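PDB 5TA0: glycoside Hydrolase from Bacteroides uniformis, which probably hydrolyses agarose-derived galactans as a family 86 glycoside hydrolase, here an engineered, presumably inactive variant with a bound neoagaro-oligosaccharide. Local coordinates for residues P167-K181 / F225-N237. Residues are numbered along the deposited sequence; the frame is centred on the assembly and turned at random.
Sequences PFGTASGEFYGRYIK and FHSTIAAQVKKFN
R178 lies over one face of the F236 ring, its CG 4.0 Å from the ring centroid, in a CH-pi contact. The guanidinium, turned 53° from the ring plane, has CE2 of F236 over its centre. NE of R178 meanwhile bonds OE1 of E174 at 2.9 Å in a nearly straight salt bridge, reaching the carboxylate from above its plane; R101 grips the same oxygen. Were R178 an alanine, this face of F236 would probably lose its cover and E174 would be likely to depend more on R101. With CG beside its backbone N (chi1 -67°), F236 is directed as a knob between E174, G177, R178 and K181. Next to it, ND2 of N237 gives one N-H to O of G177 (3.0 Å, 170°) and the other to O of V233, tying the end of one helix to the other. Farther inward, Y176 takes CG2 of I229 at its ring edge, 3.7 Å from CD2. G173 and G177 let the backbones close to 4.0 Å between CA of G177 and CA of V233; a CB on either would clash. Such glycine-lined packing joins neighbouring helices 170-183 and 219-236 of the parallel-stranded alpha/beta barrel.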
loop_
_atom_site.group_PDB
_atom_site.type_symbol
_atom_site.label_atom_id
_atom_site.label_comp_id
_atom_site.label_asym_id
_atom_site.label_seq_id
_atom_site.Cartn_x
_atom_site.Cartn_y
_atom_site.Cartn_z
ATOM N N PRO A 167 -28.116 13.345 -10.508
ATOM C CA PRO A 167 -27.820 12.561 -9.318
ATOM C C PRO A 167 -26.739 13.220 -8.473
ATOM O O PRO A 167 -25.924 13.988 -8.983
ATOM C CB PRO A 167 -27.342 11.206 -9.866
ATOM C CG PRO A 167 -26.997 11.467 -11.262
ATOM C CD PRO A 167 -27.896 12.559 -11.739
ATOM N N PHE A 168 -26.763 12.921 -7.189
ATOM C CA PHE A 168 -25.834 13.540 -6.232
ATOM C C PHE A 168 -24.388 13.430 -6.674
ATOM O O PHE A 168 -23.873 12.352 -6.916
ATOM C CB PHE A 168 -26.000 12.870 -4.889
ATOM C CG PHE A 168 -25.193 13.493 -3.805
ATOM C CD1 PHE A 168 -25.516 14.753 -3.340
ATOM C CD2 PHE A 168 -24.127 12.798 -3.213
ATOM C CE1 PHE A 168 -24.792 15.325 -2.326
ATOM C CE2 PHE A 168 -23.396 13.381 -2.203
ATOM C CZ PHE A 168 -23.739 14.625 -1.751
ATOM N N GLY A 169 -23.731 14.581 -6.789
ATOM C CA GLY A 169 -22.373 14.671 -7.281
ATOM C C GLY A 169 -22.199 15.029 -8.747
ATOM O O GLY A 169 -21.070 15.093 -9.234
ATOM N N THR A 170 -23.288 15.260 -9.487
ATOM C CA THR A 170 -23.182 15.597 -10.909
ATOM C C THR A 170 -22.254 16.797 -11.122
ATOM O O THR A 170 -21.350 16.727 -11.962
ATOM C CB THR A 170 -24.568 15.819 -11.521
ATOM O OG1 THR A 170 -25.275 14.556 -11.533
ATOM C CG2 THR A 170 -24.488 16.365 -12.910
ATOM N N ALA A 171 -22.453 17.870 -10.366
ATOM C CA ALA A 171 -21.638 19.073 -10.563
ATOM C C ALA A 171 -20.185 18.848 -10.159
ATOM O O ALA A 171 -19.267 19.274 -10.853
ATOM C CB ALA A 171 -22.217 20.257 -9.828
ATOM N N SER A 172 -19.966 18.163 -9.050
ATOM C CA SER A 172 -18.629 17.808 -8.616
ATOM C C SER A 172 -17.952 16.976 -9.708
ATOM O O SER A 172 -16.789 17.230 -10.065
ATOM C CB SER A 172 -18.683 16.985 -7.326
ATOM O OG SER A 172 -19.220 17.764 -6.255
ATOM N N GLY A 173 -18.692 16.009 -10.254
ATOM C CA GLY A 173 -18.148 15.171 -11.311
ATOM C C GLY A 173 -17.812 15.908 -12.605
ATOM O O GLY A 173 -16.810 15.625 -13.242
ATOM N N GLU A 174 -18.692 16.812 -12.990
ATOM C CA GLU A 174 -18.439 17.623 -14.171
ATOM C C GLU A 174 -17.197 18.473 -13.960
ATOM O O GLU A 174 -16.368 18.588 -14.855
ATOM C CB GLU A 174 -19.636 18.493 -14.529
ATOM C CG GLU A 174 -19.365 19.341 -15.749
ATOM C CD GLU A 174 -20.509 20.229 -16.176
ATOM O OE1 GLU A 174 -20.203 21.366 -16.587
ATOM O OE2 GLU A 174 -21.671 19.785 -16.182
ATOM N N PHE A 175 -17.067 19.088 -12.779
ATOM C CA PHE A 175 -15.848 19.824 -12.478
ATOM C C PHE A 175 -14.626 18.918 -12.700
ATOM O O PHE A 175 -13.634 19.314 -13.324
ATOM C CB PHE A 175 -15.869 20.371 -11.028
ATOM C CG PHE A 175 -14.496 20.756 -10.546
ATOM C CD1 PHE A 175 -13.885 21.943 -10.974
ATOM C CD2 PHE A 175 -13.769 19.901 -9.743
ATOM C CE1 PHE A 175 -12.577 22.226 -10.607
ATOM C CE2 PHE A 175 -12.467 20.196 -9.391
ATOM C CZ PHE A 175 -11.887 21.355 -9.804
ATOM N N TYR A 176 -14.662 17.727 -12.109
ATOM C CA TYR A 176 -13.482 16.843 -12.173
ATOM C C TYR A 176 -13.171 16.429 -13.612
ATOM O O TYR A 176 -12.016 16.465 -14.059
ATOM C CB TYR A 176 -13.729 15.628 -11.285
ATOM C CG TYR A 176 -12.538 14.796 -10.854
ATOM C CD1 TYR A 176 -11.198 15.195 -11.020
ATOM C CD2 TYR A 176 -12.763 13.592 -10.190
ATOM C CE1 TYR A 176 -10.147 14.427 -10.528
ATOM C CE2 TYR A 176 -11.710 12.832 -9.692
ATOM C CZ TYR A 176 -10.408 13.243 -9.876
ATOM O OH TYR A 176 -9.332 12.535 -9.404
ATOM N N GLY A 177 -14.203 16.022 -14.346
ATOM C CA GLY A 177 -13.997 15.624 -15.752
ATOM C C GLY A 177 -13.481 16.778 -16.606
ATOM O O GLY A 177 -12.561 16.593 -17.403
ATOM N N ARG A 178 -14.045 17.968 -16.440
ATOM C CA ARG A 178 -13.589 19.129 -17.219
ATOM C C ARG A 178 -12.171 19.506 -16.832
ATOM O O ARG A 178 -11.353 19.831 -17.676
ATOM C CB ARG A 178 -14.512 20.320 -17.063
ATOM C CG ARG A 178 -15.860 20.183 -17.748
ATOM C CD ARG A 178 -16.629 21.479 -17.573
ATOM N NE ARG A 178 -17.884 21.453 -18.301
ATOM C CZ ARG A 178 -18.003 21.601 -19.612
ATOM N NH1 ARG A 178 -16.949 21.861 -20.350
ATOM N NH2 ARG A 178 -19.210 21.480 -20.170
ATOM N N TYR A 179 -11.858 19.463 -15.541
ATOM C CA TYR A 179 -10.509 19.785 -15.097
ATOM C C TYR A 179 -9.485 18.913 -15.820
ATOM O O TYR A 179 -8.462 19.405 -16.339
ATOM C CB TYR A 179 -10.386 19.566 -13.567
ATOM C CG TYR A 179 -9.001 19.848 -13.040
ATOM C CD1 TYR A 179 -8.042 18.845 -12.999
ATOM C CD2 TYR A 179 -8.652 21.122 -12.641
ATOM C CE1 TYR A 179 -6.744 19.109 -12.579
ATOM C CE2 TYR A 179 -7.374 21.401 -12.166
ATOM C CZ TYR A 179 -6.422 20.401 -12.154
ATOM O OH TYR A 179 -5.147 20.648 -11.719
ATOM N N ILE A 180 -9.717 17.617 -15.813
ATOM C CA ILE A 180 -8.794 16.653 -16.418
ATOM C C ILE A 180 -8.649 16.963 -17.912
ATOM O O ILE A 180 -7.530 17.057 -18.436
ATOM C CB ILE A 180 -9.241 15.195 -16.180
ATOM C CG1 ILE A 180 -9.215 14.833 -14.689
ATOM C CG2 ILE A 180 -8.389 14.210 -16.972
ATOM C CD1 ILE A 180 -10.128 13.681 -14.345
ATOM N N LYS A 181 -9.777 17.185 -18.585
ATOM C CA LYS A 181 -9.767 17.439 -20.031
ATOM C C LYS A 181 -9.049 18.733 -20.388
ATOM O O LYS A 181 -8.340 18.791 -21.402
ATOM C CB LYS A 181 -11.207 17.495 -20.500
ATOM C CG LYS A 181 -11.362 17.767 -21.997
ATOM C CD LYS A 181 -12.834 17.685 -22.383
ATOM C CE LYS A 181 -13.086 18.029 -23.863
ATOM N NZ LYS A 181 -12.897 19.470 -24.181
ATOM N N PHE A 225 -22.224 8.516 -4.658
ATOM C CA PHE A 225 -21.442 9.628 -5.226
ATOM C C PHE A 225 -20.275 9.127 -6.076
ATOM O O PHE A 225 -19.999 9.685 -7.127
ATOM C CB PHE A 225 -20.997 10.505 -4.053
ATOM C CG PHE A 225 -20.022 11.613 -4.360
ATOM C CD1 PHE A 225 -20.485 12.862 -4.739
ATOM C CD2 PHE A 225 -18.669 11.465 -4.120
ATOM C CE1 PHE A 225 -19.608 13.907 -4.946
ATOM C CE2 PHE A 225 -17.803 12.516 -4.307
ATOM C CZ PHE A 225 -18.270 13.739 -4.717
ATOM N N HIS A 226 -19.613 8.061 -5.656
ATOM C CA HIS A 226 -18.511 7.525 -6.432
ATOM C C HIS A 226 -18.933 7.071 -7.840
ATOM O O HIS A 226 -18.218 7.320 -8.800
ATOM C CB HIS A 226 -17.815 6.367 -5.708
ATOM C CG HIS A 226 -16.833 6.815 -4.668
ATOM N ND1 HIS A 226 -17.191 7.403 -3.479
ATOM C CD2 HIS A 226 -15.482 6.777 -4.664
ATOM C CE1 HIS A 226 -16.104 7.718 -2.795
ATOM N NE2 HIS A 226 -15.050 7.328 -3.480
ATOM N N SER A 227 -20.068 6.400 -7.967
ATOM C CA SER A 227 -20.547 5.999 -9.305
ATOM C C SER A 227 -20.812 7.220 -10.174
ATOM O O SER A 227 -20.456 7.249 -11.342
ATOM C CB SER A 227 -21.811 5.175 -9.187
ATOM O OG SER A 227 -21.551 3.927 -8.548
ATOM N N THR A 228 -21.415 8.248 -9.575
ATOM C CA THR A 228 -21.715 9.463 -10.327
ATOM C C THR A 228 -20.440 10.184 -10.757
ATOM O O THR A 228 -20.328 10.642 -11.900
ATOM C CB THR A 228 -22.647 10.342 -9.505
ATOM O OG1 THR A 228 -23.886 9.614 -9.326
ATOM C CG2 THR A 228 -22.935 11.688 -10.204
ATOM N N ILE A 229 -19.447 10.273 -9.873
ATOM C CA ILE A 229 -18.178 10.890 -10.246
ATOM C C ILE A 229 -17.503 10.117 -11.384
ATOM O O ILE A 229 -17.037 10.716 -12.356
ATOM C CB ILE A 229 -17.208 11.061 -9.055
ATOM C CG1 ILE A 229 -17.825 11.940 -7.956
ATOM C CG2 ILE A 229 -15.883 11.647 -9.518
ATOM C CD1 ILE A 229 -18.280 13.325 -8.358
ATOM N N ALA A 230 -17.465 8.793 -11.276
ATOM C CA ALA A 230 -16.834 7.988 -12.307
ATOM C C ALA A 230 -17.496 8.250 -13.661
ATOM O O ALA A 230 -16.802 8.417 -14.688
ATOM C CB ALA A 230 -16.881 6.516 -11.938
ATOM N N ALA A 231 -18.817 8.275 -13.674
ATOM C CA ALA A 231 -19.547 8.479 -14.942
ATOM C C ALA A 231 -19.246 9.847 -15.548
ATOM O O ALA A 231 -19.065 9.976 -16.761
ATOM C CB ALA A 231 -21.022 8.287 -14.743
ATOM N N GLN A 232 -19.170 10.879 -14.709
ATOM C CA GLN A 232 -18.860 12.225 -15.209
ATOM C C GLN A 232 -17.416 12.344 -15.686
ATOM O O GLN A 232 -17.148 12.954 -16.724
ATOM C CB GLN A 232 -19.140 13.275 -14.141
ATOM C CG GLN A 232 -20.611 13.470 -13.826
ATOM C CD GLN A 232 -21.359 14.214 -14.914
ATOM O OE1 GLN A 232 -21.626 15.403 -14.783
ATOM N NE2 GLN A 232 -21.688 13.523 -15.995
ATOM N N VAL A 233 -16.467 11.757 -14.959
ATOM C CA VAL A 233 -15.079 11.794 -15.396
ATOM C C VAL A 233 -14.951 11.118 -16.763
ATOM O O VAL A 233 -14.275 11.660 -17.649
ATOM C CB VAL A 233 -14.129 11.140 -14.356
ATOM C CG1 VAL A 233 -12.744 10.879 -14.931
ATOM C CG2 VAL A 233 -14.015 12.037 -13.117
ATOM N N LYS A 234 -15.597 9.965 -16.920
ATOM C CA LYS A 234 -15.523 9.184 -18.164
ATOM C C LYS A 234 -16.297 9.840 -19.321
ATOM O O LYS A 234 -15.909 9.676 -20.492
ATOM C CB LYS A 234 -15.987 7.751 -17.912
ATOM C CG LYS A 234 -15.013 6.953 -17.041
ATOM C CD LYS A 234 -15.607 5.629 -16.594
ATOM C CE LYS A 234 -14.707 4.908 -15.602
ATOM N NZ LYS A 234 -13.452 4.478 -16.248
ATOM N N LYS A 235 -17.361 10.586 -19.021
ATOM C CA LYS A 235 -18.056 11.399 -20.056
ATOM C C LYS A 235 -17.062 12.330 -20.757
ATOM O O LYS A 235 -17.052 12.451 -21.999
ATOM C CB LYS A 235 -19.186 12.212 -19.421
ATOM C CG LYS A 235 -19.874 13.249 -20.318
ATOM C CD LYS A 235 -20.956 14.027 -19.554
ATOM C CE LYS A 235 -21.432 15.252 -20.332
ATOM N NZ LYS A 235 -22.530 15.971 -19.634
ATOM N N PHE A 236 -16.213 12.998 -19.989
ATOM C CA PHE A 236 -15.226 13.901 -20.542
ATOM C C PHE A 236 -13.910 13.261 -20.947
ATOM O O PHE A 236 -13.183 13.816 -21.760
ATOM C CB PHE A 236 -14.994 15.078 -19.577
ATOM C CG PHE A 236 -16.193 15.974 -19.451
ATOM C CD1 PHE A 236 -17.132 15.770 -18.479
ATOM C CD2 PHE A 236 -16.383 17.027 -20.346
ATOM C CE1 PHE A 236 -18.241 16.588 -18.363
ATOM C CE2 PHE A 236 -17.502 17.830 -20.242
ATOM C CZ PHE A 236 -18.428 17.624 -19.261
ATOM N N ASN A 237 -13.568 12.118 -20.345
ATOM C CA ASN A 237 -12.257 11.464 -20.503
ATOM C C ASN A 237 -12.474 9.957 -20.546
ATOM O O ASN A 237 -12.307 9.252 -19.549
ATOM C CB ASN A 237 -11.327 11.818 -19.324
ATOM C CG ASN A 237 -11.270 13.284 -19.061
ATOM O OD1 ASN A 237 -10.514 14.031 -19.699
ATOM N ND2 ASN A 237 -12.116 13.740 -18.135
HETATM O O HOH W 1 -24.834 9.861 -6.868
HETATM O O HOH W 2 -21.699 16.988 -17.335
#